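Local coordinates for entry-fusion complex associated protein OPG083 (Vaccinia virus, PDB 6CJ6) that serves as a component of the poxvirus entry-fusion complex, which merges viral and cellular membranes and delivers the virion core into the host cytoplasm, at residues A[5-10]-A[160-165]; A[38-43]-A[122-127]; A[48-53]-A[136-141]; A[69-74]-A[91-96]. One frame throughout, in Å; residues are numbered along the deposited sequence.

Interaction 1: A[5-10]-A[160-165]; sequences KEFKTL and KIYVPP. With EOH (ethanol), chain B; EOH (ethanol), chain C.
Leu10 N donates to Ile161 O over 3.0 Å, meeting the carbonyl nearly along its C=O axis (165°). The same oxygen also has Thr9 CB against it at 3.2 Å. On the other side of the Thr9–Tyr162 pair, Val163 N bonds back to Lys8 O at 3.2 Å, here tilted out of the carbonyl plane. These two bonds flank Thr9 and Tyr162, whose backbones form a single beta bridge: the tail following helix 145-158 is stitched to the link between strand 5-6 and helix 10-24. Thr9 is the N-cap of that helix, and its OG1 makes a weak hydrogen bond to Tyr11 N. Beside the bridge, the Phe7 and Tyr162 rings lie almost parallel, 8° between their planes, but offset so that little of one covers the other. Their centroids are 4.6 Å apart, and the tightest contact is Phe7 CE1 to Tyr162 CE1 at 3.4 Å. Tyr162 CG, anti to the backbone N (chi1 172°), carries the ring out beside Phe7; Pro164 N sits over the centre of the ring on the face turned from Phe7, while Lys8 O approaches the ring edge. Where the helix starts, Leu10 spreads its two methyls, CD1 to Ile161 CG2 at 3.8 Å and CD2 to Val163 CG2 at 4.0 Å, and Leu77 touches Leu10 as well.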
loop_
_atom_site.group_PDB
_atom_site.type_symbol
_atom_site.label_atom_id
_atom_site.label_comp_id
_atom_site.label_asym_id
_atom_site.label_seq_id
_atom_site.Cartn_x
_atom_site.Cartn_y
_atom_site.Cartn_z
ATOM N N LYS A 5 0.204 2.609 22.454
ATOM C CA LYS A 5 1.431 2.220 21.772
ATOM C C LYS A 5 1.112 1.585 20.424
ATOM O O LYS A 5 0.091 0.916 20.253
ATOM C CB LYS A 5 2.236 1.243 22.629
ATOM N N GLU A 6 2.005 1.793 19.462
ATOM C CA GLU A 6 1.745 1.336 18.104
ATOM C C GLU A 6 1.836 -0.183 18.016
ATOM O O GLU A 6 2.791 -0.790 18.509
ATOM C CB GLU A 6 2.729 1.984 17.132
ATOM C CG GLU A 6 2.480 1.632 15.675
ATOM C CD GLU A 6 3.302 2.481 14.729
ATOM O OE1 GLU A 6 3.741 3.573 15.146
ATOM O OE2 GLU A 6 3.513 2.057 13.573
ATOM N N PHE A 7 0.833 -0.792 17.386
ATOM C CA PHE A 7 0.810 -2.225 17.097
ATOM C C PHE A 7 1.321 -2.378 15.666
ATOM O O PHE A 7 0.554 -2.332 14.704
ATOM C CB PHE A 7 -0.607 -2.762 17.270
ATOM C CG PHE A 7 -0.724 -4.249 17.103
ATOM C CD1 PHE A 7 -0.289 -5.109 18.099
ATOM C CD2 PHE A 7 -1.292 -4.789 15.960
ATOM C CE1 PHE A 7 -0.404 -6.480 17.950
ATOM C CE2 PHE A 7 -1.409 -6.158 15.805
ATOM C CZ PHE A 7 -0.964 -7.005 16.800
ATOM N N LYS A 8 2.633 -2.555 15.528
ATOM C CA LYS A 8 3.279 -2.487 14.223
ATOM C C LYS A 8 3.132 -3.788 13.446
ATOM O O LYS A 8 3.153 -4.882 14.017
ATOM C CB LYS A 8 4.760 -2.148 14.375
ATOM C CG LYS A 8 5.032 -0.664 14.495
ATOM C CD LYS A 8 6.499 -0.385 14.733
ATOM C CE LYS A 8 6.730 1.100 14.895
ATOM N NZ LYS A 8 8.109 1.381 15.353
ATOM N N THR A 9 2.988 -3.655 12.129
ATOM C CA THR A 9 2.913 -4.773 11.201
ATOM C C THR A 9 3.917 -4.543 10.080
ATOM O O THR A 9 4.642 -3.543 10.060
ATOM C CB THR A 9 1.506 -4.913 10.607
ATOM O OG1 THR A 9 1.281 -3.854 9.668
ATOM C CG2 THR A 9 0.445 -4.859 11.699
ATOM N N LEU A 10 3.948 -5.479 9.126
ATOM C CA LEU A 10 4.856 -5.343 7.992
ATOM C C LEU A 10 4.484 -4.171 7.094
ATOM O O LEU A 10 5.366 -3.576 6.466
ATOM C CB LEU A 10 4.900 -6.635 7.178
ATOM C CG LEU A 10 5.993 -7.628 7.563
ATOM C CD1 LEU A 10 6.037 -8.776 6.570
ATOM C CD2 LEU A 10 7.333 -6.920 7.629
ATOM N N LYS A 160 -1.827 -8.032 7.969
ATOM C CA LYS A 160 -2.118 -9.199 8.782
ATOM C C LYS A 160 -0.873 -9.819 9.402
ATOM O O LYS A 160 -1.000 -10.763 10.186
ATOM C CB LYS A 160 -2.848 -10.252 7.941
ATOM C CG LYS A 160 -4.162 -9.781 7.331
ATOM C CD LYS A 160 -4.672 -10.795 6.317
ATOM C CE LYS A 160 -6.043 -10.420 5.781
ATOM N NZ LYS A 160 -6.465 -11.322 4.669
ATOM N N ILE A 161 0.318 -9.315 9.087
ATOM C CA ILE A 161 1.574 -9.926 9.513
ATOM C C ILE A 161 2.192 -9.056 10.597
ATOM O O ILE A 161 2.577 -7.910 10.339
ATOM C CB ILE A 161 2.537 -10.121 8.334
ATOM C CG1 ILE A 161 1.843 -10.898 7.216
ATOM C CG2 ILE A 161 3.789 -10.849 8.788
ATOM C CD1 ILE A 161 2.706 -11.091 5.992
ATOM N N TYR A 162 2.310 -9.613 11.798
ATOM C CA TYR A 162 2.667 -8.853 12.988
ATOM C C TYR A 162 4.179 -8.815 13.179
ATOM O O TYR A 162 4.870 -9.821 12.993
ATOM C CB TYR A 162 1.991 -9.481 14.211
ATOM C CG TYR A 162 2.419 -8.930 15.553
ATOM C CD1 TYR A 162 2.460 -7.562 15.788
ATOM C CD2 TYR A 162 2.746 -9.785 16.597
ATOM C CE1 TYR A 162 2.844 -7.060 17.021
ATOM C CE2 TYR A 162 3.124 -9.294 17.833
ATOM C CZ TYR A 162 3.173 -7.932 18.040
ATOM O OH TYR A 162 3.551 -7.442 19.269
ATOM N N VAL A 163 4.682 -7.643 13.541
ATOM C CA VAL A 163 6.098 -7.407 13.806
ATOM C C VAL A 163 6.262 -7.217 15.310
ATOM O O VAL A 163 5.698 -6.268 15.871
ATOM C CB VAL A 163 6.622 -6.183 13.036
ATOM C CG1 VAL A 163 8.076 -5.905 13.395
ATOM C CG2 VAL A 163 6.472 -6.396 11.540
ATOM N N PRO A 164 6.998 -8.088 16.000
ATOM C CA PRO A 164 7.175 -7.911 17.437
ATOM C C PRO A 164 7.911 -6.621 17.732
ATOM O O PRO A 164 8.767 -6.177 16.943
ATOM C CB PRO A 164 8.002 -9.140 17.841
ATOM C CG PRO A 164 7.714 -10.157 16.786
ATOM C CD PRO A 164 7.548 -9.369 15.521
ATOM N N PRO A 165 7.611 -5.979 18.861
ATOM C CA PRO A 165 8.093 -4.610 19.084
ATOM C C PRO A 165 9.580 -4.548 19.402
ATOM O O PRO A 165 10.171 -5.489 19.939
ATOM C CB PRO A 165 7.259 -4.133 20.277
ATOM C CG PRO A 165 6.941 -5.385 21.019
ATOM C CD PRO A 165 6.772 -6.457 19.973
HETATM C C1 EOH B . 11.076 -8.796 19.273
HETATM C C2 EOH B . 12.019 -9.494 18.325
HETATM O O EOH B . 11.893 -8.203 20.163
HETATM C C1 EOH C . -7.703 -10.847 1.065
HETATM C C2 EOH C . -8.870 -10.294 0.413
HETATM O O EOH C . -6.833 -9.845 1.562
#

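Interaction 2: A[38-43]-A[122-127]; sequences GEVIGQ and LDIGEC. With MOH (methanol), chain D.
A parallel strand pair interrupted by a beta bulge joins Val40 and Ile41 to Leu122 and Asp123, then resumes one residue out of step with Gln43 opposite Glu126. Before the bulge, Leu122 N reaches Glu39 O at 2.7 Å, and Ile41 N takes Leu122 O at 2.9 Å. Ile41 O then accepts from Ile124 N at 3.0 Å, a nearly straight bond (171° at the hydrogen). At Gly42 the first chain turns a corner, and beyond it the bonding resumes with Gln43 N to Gly125 O and Cys127 N to Gln43 O. Both strands carry a glycine at the shift, with backbone angles that suit this residue. Gly125 has positive phi (69°), and Gly42 is bent so that a side chain would collide with the carbonyl O of Ile41, with Gly125 O and with Ile124 CG1. Asp123 closes an Asx turn: its OD1 accepts Gly125 N at 2.9 Å from above the carboxylate plane, while OD2 forms a salt bridge with Lys156 NZ. Ile41 lays CG1 against this carboxylate, 3.5 Å from Asp123 OD1; chi1 of 81° sets that CG1 between its backbone N and carbonyl carbon. On the other face of the sheet, Val40 CG1 meets Ile124 CG2 at 3.8 Å. Beneath that face, Leu122 and Ile124 rest on Leu137 and Ile139 of strand 133-141, with Gln152 and Val155 of helix 145-158 alongside, and Cys127 is tied by its disulfide to Cys47.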
loop_
_atom_site.group_PDB
_atom_site.type_symbol
_atom_site.label_atom_id
_atom_site.label_comp_id
_atom_site.label_asym_id
_atom_site.label_seq_id
_atom_site.Cartn_x
_atom_site.Cartn_y
_atom_site.Cartn_z
ATOM N N GLY A 38 -11.910 9.189 -1.111
ATOM C CA GLY A 38 -13.042 9.810 -0.456
ATOM C C GLY A 38 -13.868 8.847 0.369
ATOM O O GLY A 38 -14.959 9.194 0.828
ATOM N N GLU A 39 -13.356 7.638 0.578
ATOM C CA GLU A 39 -14.152 6.600 1.219
ATOM C C GLU A 39 -13.266 5.428 1.621
ATOM O O GLU A 39 -12.640 4.792 0.767
ATOM C CB GLU A 39 -15.248 6.150 0.253
ATOM C CG GLU A 39 -16.264 5.183 0.807
ATOM C CD GLU A 39 -17.414 4.970 -0.159
ATOM O OE1 GLU A 39 -18.015 5.979 -0.593
ATOM O OE2 GLU A 39 -17.704 3.804 -0.504
ATOM N N VAL A 40 -13.200 5.142 2.918
ATOM C CA VAL A 40 -12.401 4.045 3.447
ATOM C C VAL A 40 -13.337 3.066 4.137
ATOM O O VAL A 40 -14.131 3.463 4.998
ATOM C CB VAL A 40 -11.322 4.550 4.423
ATOM C CG1 VAL A 40 -10.558 3.377 5.021
ATOM C CG2 VAL A 40 -10.376 5.505 3.720
ATOM N N ILE A 41 -13.250 1.793 3.758
ATOM C CA ILE A 41 -14.050 0.755 4.389
ATOM C C ILE A 41 -13.126 -0.247 5.066
ATOM O O ILE A 41 -11.927 -0.318 4.785
ATOM C CB ILE A 41 -15.026 0.057 3.416
ATOM C CG1 ILE A 41 -14.307 -1.015 2.602
ATOM C CG2 ILE A 41 -15.680 1.076 2.495
ATOM C CD1 ILE A 41 -15.170 -1.639 1.521
ATOM N N GLY A 42 -13.701 -1.016 5.972
ATOM C CA GLY A 42 -12.951 -1.996 6.730
ATOM C C GLY A 42 -13.587 -2.206 8.089
ATOM O O GLY A 42 -14.624 -1.632 8.415
ATOM N N GLN A 43 -12.934 -3.054 8.880
ATOM C CA GLN A 43 -13.347 -3.362 10.244
ATOM C C GLN A 43 -12.371 -2.680 11.190
ATOM O O GLN A 43 -11.179 -3.002 11.194
ATOM C CB GLN A 43 -13.329 -4.871 10.472
ATOM C CG GLN A 43 -14.022 -5.666 9.380
ATOM C CD GLN A 43 -13.591 -7.121 9.354
ATOM O OE1 GLN A 43 -13.283 -7.709 10.391
ATOM N NE2 GLN A 43 -13.556 -7.707 8.162
ATOM N N LEU A 122 -11.506 2.913 -0.799
ATOM C CA LEU A 122 -10.358 2.077 -0.474
ATOM C C LEU A 122 -10.704 1.159 0.689
ATOM O O LEU A 122 -11.178 1.623 1.732
ATOM C CB LEU A 122 -9.135 2.934 -0.129
ATOM C CG LEU A 122 -7.811 2.347 -0.623
ATOM C CD1 LEU A 122 -7.905 2.050 -2.110
ATOM C CD2 LEU A 122 -6.659 3.292 -0.345
ATOM N N ASP A 123 -10.461 -0.139 0.508
ATOM C CA ASP A 123 -10.762 -1.160 1.507
ATOM C C ASP A 123 -9.457 -1.541 2.201
ATOM O O ASP A 123 -8.541 -2.071 1.564
ATOM C CB ASP A 123 -11.397 -2.374 0.828
ATOM C CG ASP A 123 -11.819 -3.456 1.808
ATOM O OD1 ASP A 123 -11.621 -3.287 3.030
ATOM O OD2 ASP A 123 -12.358 -4.486 1.351
ATOM N N ILE A 124 -9.373 -1.274 3.504
ATOM C CA ILE A 124 -8.149 -1.545 4.249
ATOM C C ILE A 124 -8.242 -2.891 4.956
ATOM O O ILE A 124 -7.346 -3.262 5.719
ATOM C CB ILE A 124 -7.809 -0.417 5.240
ATOM C CG1 ILE A 124 -8.867 -0.329 6.342
ATOM C CG2 ILE A 124 -7.663 0.920 4.518
ATOM C CD1 ILE A 124 -8.483 0.608 7.448
ATOM N N GLY A 125 -9.319 -3.630 4.707
ATOM C CA GLY A 125 -9.481 -4.926 5.339
ATOM C C GLY A 125 -9.740 -4.845 6.830
ATOM O O GLY A 125 -10.785 -4.350 7.255
ATOM N N GLU A 126 -8.800 -5.330 7.637
ATOM C CA GLU A 126 -8.968 -5.419 9.083
ATOM C C GLU A 126 -7.937 -4.529 9.759
ATOM O O GLU A 126 -6.731 -4.784 9.661
ATOM C CB GLU A 126 -8.785 -6.860 9.562
ATOM C CG GLU A 126 -9.528 -7.900 8.745
ATOM C CD GLU A 126 -8.781 -9.221 8.676
ATOM O OE1 GLU A 126 -7.713 -9.339 9.317
ATOM O OE2 GLU A 126 -9.255 -10.139 7.974
ATOM N N CYS A 127 -8.408 -3.500 10.459
ATOM C CA CYS A 127 -7.550 -2.577 11.199
ATOM C C CYS A 127 -7.909 -2.705 12.678
ATOM O O CYS A 127 -8.742 -1.953 13.192
ATOM C CB CYS A 127 -7.744 -1.145 10.697
ATOM S SG CYS A 127 -6.532 0.031 11.330
HETATM C C MOH D . -17.018 10.705 -0.942
HETATM O O MOH D . -16.123 11.641 -0.378
#

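Interaction 3: A[48-53]-A[136-141]. With PDO (1,3-propandiol), chain E; MOH (methanol), chain F.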
loop_
_atom_site.group_PDB
_atom_site.type_symbol
_atom_site.label_atom_id
_atom_site.label_comp_id
_atom_site.label_asym_id
_atom_site.label_seq_id
_atom_site.Cartn_x
_atom_site.Cartn_y
_atom_site.Cartn_z
ATOM N N ALA A 48 -5.661 3.604 13.723
ATOM C CA ALA A 48 -5.103 4.928 13.474
ATOM C C ALA A 48 -4.833 5.029 11.979
ATOM O O ALA A 48 -3.924 4.371 11.462
ATOM C CB ALA A 48 -3.824 5.141 14.281
ATOM N N LEU A 49 -5.629 5.837 11.286
ATOM C CA LEU A 49 -5.475 6.041 9.854
ATOM C C LEU A 49 -4.770 7.363 9.591
ATOM O O LEU A 49 -5.064 8.375 10.237
ATOM C CB LEU A 49 -6.837 6.041 9.156
ATOM C CG LEU A 49 -7.439 4.692 8.768
ATOM C CD1 LEU A 49 -8.862 4.870 8.275
ATOM C CD2 LEU A 49 -6.590 4.026 7.697
ATOM N N ARG A 50 -3.835 7.347 8.644
ATOM C CA ARG A 50 -3.122 8.544 8.201
ATOM C C ARG A 50 -3.291 8.635 6.688
ATOM O O ARG A 50 -2.607 7.934 5.936
ATOM C CB ARG A 50 -1.648 8.481 8.591
ATOM C CG ARG A 50 -1.342 9.055 9.962
ATOM C CD ARG A 50 -0.920 10.515 9.869
ATOM N NE ARG A 50 -0.745 11.118 11.188
ATOM C CZ ARG A 50 -0.009 12.199 11.428
ATOM N NH1 ARG A 50 0.639 12.798 10.438
ATOM N NH2 ARG A 50 0.089 12.675 12.661
ATOM N N ILE A 51 -4.202 9.494 6.242
ATOM C CA ILE A 51 -4.528 9.633 4.828
ATOM C C ILE A 51 -3.844 10.885 4.303
ATOM O O ILE A 51 -4.028 11.979 4.852
ATOM C CB ILE A 51 -6.047 9.693 4.611
ATOM C CG1 ILE A 51 -6.725 8.528 5.335
ATOM C CG2 ILE A 51 -6.372 9.665 3.122
ATOM C CD1 ILE A 51 -8.215 8.696 5.507
ATOM N N THR A 52 -3.046 10.725 3.247
ATOM C CA THR A 52 -2.314 11.825 2.638
ATOM C C THR A 52 -2.356 11.683 1.124
ATOM O O THR A 52 -2.438 10.574 0.588
ATOM C CB THR A 52 -0.841 11.829 3.066
ATOM O OG1 THR A 52 -0.248 10.566 2.729
ATOM C CG2 THR A 52 -0.711 12.076 4.564
ATOM N N ASN A 53 -2.292 12.818 0.440
ATOM C CA ASN A 53 -2.188 12.849 -1.009
ATOM C C ASN A 53 -0.748 13.143 -1.403
ATOM O O ASN A 53 -0.087 13.996 -0.805
ATOM C CB ASN A 53 -3.120 13.905 -1.603
ATOM C CG ASN A 53 -4.584 13.570 -1.397
ATOM O OD1 ASN A 53 -5.202 12.898 -2.223
ATOM N ND2 ASN A 53 -5.145 14.036 -0.290
ATOM N N LEU A 136 -1.345 1.778 13.359
ATOM C CA LEU A 136 -1.144 2.876 12.425
ATOM C C LEU A 136 -1.173 2.341 11.000
ATOM O O LEU A 136 -0.478 1.374 10.672
ATOM C CB LEU A 136 0.195 3.560 12.698
ATOM C CG LEU A 136 0.556 4.675 11.717
ATOM C CD1 LEU A 136 -0.350 5.881 11.927
ATOM C CD2 LEU A 136 2.022 5.059 11.841
ATOM N N LEU A 137 -1.981 2.974 10.149
ATOM C CA LEU A 137 -2.185 2.524 8.771
ATOM C C LEU A 137 -2.121 3.754 7.866
ATOM O O LEU A 137 -3.138 4.400 7.603
ATOM C CB LEU A 137 -3.514 1.793 8.644
ATOM C CG LEU A 137 -3.564 0.637 7.652
ATOM C CD1 LEU A 137 -2.442 -0.333 7.953
ATOM C CD2 LEU A 137 -4.907 -0.061 7.730
ATOM N N GLN A 138 -0.919 4.073 7.392
ATOM C CA GLN A 138 -0.719 5.217 6.511
ATOM C C GLN A 138 -1.165 4.860 5.098
ATOM O O GLN A 138 -0.592 3.965 4.467
ATOM C CB GLN A 138 0.751 5.621 6.518
ATOM C CG GLN A 138 1.208 6.216 7.831
ATOM C CD GLN A 138 2.672 5.968 8.098
ATOM O OE1 GLN A 138 3.054 4.899 8.576
ATOM N NE2 GLN A 138 3.505 6.955 7.788
ATOM N N ILE A 139 -2.183 5.558 4.603
ATOM C CA ILE A 139 -2.723 5.348 3.265
ATOM C C ILE A 139 -2.410 6.589 2.440
ATOM O O ILE A 139 -2.823 7.701 2.797
ATOM C CB ILE A 139 -4.234 5.058 3.300
ATOM C CG1 ILE A 139 -4.496 3.574 3.567
ATOM C CG2 ILE A 139 -4.895 5.456 1.994
ATOM C CD1 ILE A 139 -4.262 3.138 4.989
ATOM N N VAL A 140 -1.677 6.407 1.345
ATOM C CA VAL A 140 -1.247 7.514 0.498
ATOM C C VAL A 140 -1.948 7.413 -0.850
ATOM O O VAL A 140 -1.920 6.361 -1.499
ATOM C CB VAL A 140 0.285 7.565 0.349
ATOM C CG1 VAL A 140 0.838 6.217 -0.080
ATOM C CG2 VAL A 140 0.688 8.652 -0.636
ATOM N N ASN A 141 -2.589 8.504 -1.259
ATOM C CA ASN A 141 -3.215 8.598 -2.570
ATOM C C ASN A 141 -2.184 9.111 -3.565
ATOM O O ASN A 141 -1.601 10.181 -3.361
ATOM C CB ASN A 141 -4.393 9.569 -2.526
ATOM C CG ASN A 141 -4.992 9.816 -3.898
ATOM O OD1 ASN A 141 -5.076 8.902 -4.720
ATOM N ND2 ASN A 141 -5.393 11.056 -4.161
HETATM C C1 PDO E . 3.549 11.469 5.250
HETATM O O1 PDO E . 2.624 11.062 4.344
HETATM C C2 PDO E . 4.864 11.861 4.736
HETATM C C3 PDO E . 5.975 11.000 5.222
HETATM O O3 PDO E . 5.984 11.188 6.558
HETATM C C MOH F . 0.150 4.353 -4.517
HETATM O O MOH F . -1.211 4.482 -4.159
#
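Leu49 CD2 lies 3.7 Å from Ile139 CD1 and 3.9 Å from Leu137 CB, an apolar cluster on one face of two parallel strands in continuous register from Ala48–Leu136 to Asn53–Asn141. Strand 133-141 is the middle strand of a three-stranded parallel sheet, and from this face Leu49, Leu137 and Ile139 meet Val40, Leu122 and Ile124 of the other sheet. On the reverse face, Arg50 packs its CB on Gln138 CG at 3.7 Å, and chi1 of -89° puts its CG anti to the carbonyl carbon, against Leu136 CD1. Helix 10-24 covers Gln138 here through Ile15, Asp16 and Leu19. Between the faces runs the usual parallel ladder, with Leu137 N to Ala48 O the shortest backbone bond at 2.7 Å. Thr52 OG1 makes a weak bond to a 1,3-propanediol. At the polar end, Asn141 OD1 accepts from Gly143 N and Asn148 ND2, while Asn141 ND2 donates to Ile35 O and to Asn53 OD1. This last bond is 2.7 Å long and almost straight (176°), in the plane of both amides although those planes stand 83° apart.

Interaction 4: A[69-74]-A[91-96]; sequences SFIEVI and IDLDDV. With PDO (1,3-propandiol), chain G; PDO (1,3-propandiol), chain X; EOH (ethanol), chain H.
Ile91 presses its CD1 onto one face of the Phe70 ring, 3.5 Å from Phe70 CD2 and 4.0 Å from the ring centroid, a CH-pi contact displaced toward the CG–CD2 side. Phe70 points from helix 59-74 to the loop between helices 79-89 and 102-113, with CG anti to its backbone N (chi1 176°). Ile91 replies with CG1 anti to its carbonyl carbon and CD1 extended beyond it (chi2 176°), and the two side chains pass one another running in contrary senses. Next along the loop, Leu93 sends in a single methyl: CD2 lies 4.1 Å from Ile71 CG1 and equally far from Ile74 CG2, and it reaches Phe70 CE2 obliquely. Ile71 runs past Leu93 in the reverse sense, whereas Ile74 crosses it at about a right angle. Ala86 of helix 79-89 touches both Phe70 and Leu93, and Ile89 adds to the packing on Phe70. No hydrogen bond joins 69-74 to 91-96; Asp92 OD1 instead takes Asp94 N at 2.9 Å, an Asx turn that satisfies this amide within the loop. Between the two segments the contact is therefore wholly apolar, resting on burial and shape.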
loop_
_atom_site.group_PDB
_atom_site.type_symbol
_atom_site.label_atom_id
_atom_site.label_comp_id
_atom_site.label_asym_id
_atom_site.label_seq_id
_atom_site.Cartn_x
_atom_site.Cartn_y
_atom_site.Cartn_z
ATOM N N SER A 69 9.727 -1.502 -2.727
ATOM C CA SER A 69 9.501 -1.537 -1.287
ATOM C C SER A 69 8.993 -2.903 -0.841
ATOM O O SER A 69 9.401 -3.411 0.209
ATOM C CB SER A 69 8.517 -0.435 -0.886
ATOM O OG SER A 69 8.961 0.842 -1.320
ATOM N N PHE A 70 8.104 -3.514 -1.629
ATOM C CA PHE A 70 7.574 -4.826 -1.272
ATOM C C PHE A 70 8.684 -5.863 -1.192
ATOM O O PHE A 70 8.783 -6.610 -0.213
ATOM C CB PHE A 70 6.509 -5.255 -2.281
ATOM C CG PHE A 70 5.965 -6.637 -2.038
ATOM C CD1 PHE A 70 5.002 -6.856 -1.066
ATOM C CD2 PHE A 70 6.414 -7.716 -2.785
ATOM C CE1 PHE A 70 4.499 -8.127 -0.841
ATOM C CE2 PHE A 70 5.915 -8.989 -2.566
ATOM C CZ PHE A 70 4.958 -9.196 -1.593
ATOM N N ILE A 71 9.526 -5.931 -2.225
ATOM C CA ILE A 71 10.648 -6.865 -2.210
ATOM C C ILE A 71 11.586 -6.548 -1.054
ATOM O O ILE A 71 12.028 -7.447 -0.327
ATOM C CB ILE A 71 11.373 -6.842 -3.567
ATOM C CG1 ILE A 71 10.477 -7.434 -4.657
ATOM C CG2 ILE A 71 12.700 -7.582 -3.474
ATOM C CD1 ILE A 71 10.886 -7.041 -6.056
ATOM N N GLU A 72 11.892 -5.263 -0.860
ATOM C CA GLU A 72 12.793 -4.865 0.216
ATOM C C GLU A 72 12.264 -5.294 1.579
ATOM O O GLU A 72 13.028 -5.762 2.430
ATOM C CB GLU A 72 12.990 -3.353 0.186
ATOM C CG GLU A 72 13.746 -2.827 1.379
ATOM C CD GLU A 72 13.465 -1.368 1.644
ATOM O OE1 GLU A 72 13.049 -0.661 0.701
ATOM O OE2 GLU A 72 13.651 -0.935 2.802
ATOM N N VAL A 73 10.958 -5.147 1.801
ATOM C CA VAL A 73 10.392 -5.429 3.115
ATOM C C VAL A 73 10.134 -6.919 3.300
ATOM O O VAL A 73 10.342 -7.465 4.389
ATOM C CB VAL A 73 9.131 -4.576 3.345
ATOM C CG1 VAL A 73 8.220 -5.220 4.381
ATOM C CG2 VAL A 73 9.527 -3.174 3.775
ATOM N N ILE A 74 9.686 -7.604 2.244
ATOM C CA ILE A 74 9.318 -9.010 2.375
ATOM C C ILE A 74 10.524 -9.901 2.647
ATOM O O ILE A 74 10.363 -11.002 3.186
ATOM C CB ILE A 74 8.501 -9.485 1.158
ATOM C CG1 ILE A 74 7.463 -10.522 1.586
ATOM C CG2 ILE A 74 9.417 -10.043 0.074
ATOM C CD1 ILE A 74 6.373 -9.952 2.459
ATOM N N ILE A 91 3.097 -10.536 -7.304
ATOM C CA ILE A 91 4.419 -9.980 -7.571
ATOM C C ILE A 91 5.414 -11.131 -7.655
ATOM O O ILE A 91 5.446 -11.994 -6.772
ATOM C CB ILE A 91 4.836 -8.978 -6.478
ATOM C CG1 ILE A 91 3.915 -7.754 -6.492
ATOM C CG2 ILE A 91 6.288 -8.563 -6.652
ATOM C CD1 ILE A 91 4.191 -6.766 -5.383
ATOM N N ASP A 92 6.220 -11.143 -8.715
ATOM C CA ASP A 92 7.255 -12.155 -8.893
ATOM C C ASP A 92 8.545 -11.653 -8.257
ATOM O O ASP A 92 9.048 -10.587 -8.622
ATOM C CB ASP A 92 7.470 -12.440 -10.377
ATOM C CG ASP A 92 8.218 -13.740 -10.624
ATOM O OD1 ASP A 92 9.207 -14.012 -9.911
ATOM O OD2 ASP A 92 7.810 -14.494 -11.534
ATOM N N LEU A 93 9.084 -12.421 -7.311
ATOM C CA LEU A 93 10.294 -11.997 -6.616
ATOM C C LEU A 93 11.549 -12.111 -7.473
ATOM O O LEU A 93 12.604 -11.619 -7.059
ATOM C CB LEU A 93 10.453 -12.785 -5.314
ATOM C CG LEU A 93 9.298 -12.635 -4.320
ATOM C CD1 LEU A 93 9.476 -13.577 -3.139
ATOM C CD2 LEU A 93 9.182 -11.194 -3.847
ATOM N N ASP A 94 11.466 -12.738 -8.648
ATOM C CA ASP A 94 12.615 -12.837 -9.541
ATOM C C ASP A 94 12.664 -11.728 -10.582
ATOM O O ASP A 94 13.761 -11.295 -10.957
ATOM C CB ASP A 94 12.639 -14.199 -10.241
ATOM C CG ASP A 94 13.021 -15.328 -9.307
ATOM O OD1 ASP A 94 13.878 -15.106 -8.425
ATOM O OD2 ASP A 94 12.466 -16.436 -9.455
ATOM N N ASP A 95 11.512 -11.264 -11.065
ATOM C CA ASP A 95 11.501 -10.171 -12.026
ATOM C C ASP A 95 12.168 -8.939 -11.421
ATOM O O ASP A 95 12.267 -8.786 -10.201
ATOM C CB ASP A 95 10.069 -9.811 -12.422
ATOM C CG ASP A 95 9.343 -10.940 -13.125
ATOM O OD1 ASP A 95 10.012 -11.807 -13.727
ATOM O OD2 ASP A 95 8.093 -10.946 -13.081
ATOM N N VAL A 96 12.642 -8.056 -12.295
ATOM C CA VAL A 96 13.198 -6.785 -11.839
ATOM C C VAL A 96 12.046 -5.921 -11.340
ATOM O O VAL A 96 10.931 -6.005 -11.875
ATOM C CB VAL A 96 14.011 -6.089 -12.942
ATOM C CG1 VAL A 96 15.136 -6.995 -13.421
ATOM C CG2 VAL A 96 13.111 -5.674 -14.091
HETATM C C1 PDO G . 9.781 -15.937 -13.360
HETATM O O1 PDO G . 10.402 -15.402 -12.186
HETATM C C2 PDO G . 9.721 -17.456 -13.254
HETATM C C3 PDO G . 8.433 -17.996 -13.864
HETATM O O3 PDO G . 8.246 -19.356 -13.459
HETATM C C1 PDO X . 13.700 1.996 3.822
HETATM O O1 PDO X . 12.434 2.087 4.486
HETATM C C2 PDO X . 13.479 1.921 2.316
HETATM C C3 PDO X . 13.475 3.312 1.695
HETATM O O3 PDO X . 13.107 3.218 0.315
HETATM C C1 EOH H . 12.857 -8.085 -16.657
HETATM C C2 EOH H . 14.310 -7.696 -16.814
HETATM O O EOH H . 12.699 -8.875 -15.473
#

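Overall arrangement
From the N terminus, residues 5-10 are met by 160-165, so interaction 1 closes a loop around nearly the whole chain and contains the other three. Inside it, interactions 2 and 3 cross, their segments alternating along the sequence; each pairs an early strand with a late one, in two separate parallel sheets that pack face to face. Interaction 4 closes a short helical loop nested within all the others and lies across the chain's centre from both sheet contacts. Interaction 1 connects the two regions: Glu6 touches Leu136 of interaction 3, while Leu10 packs on Val73 and Ile74 of helix 59-74.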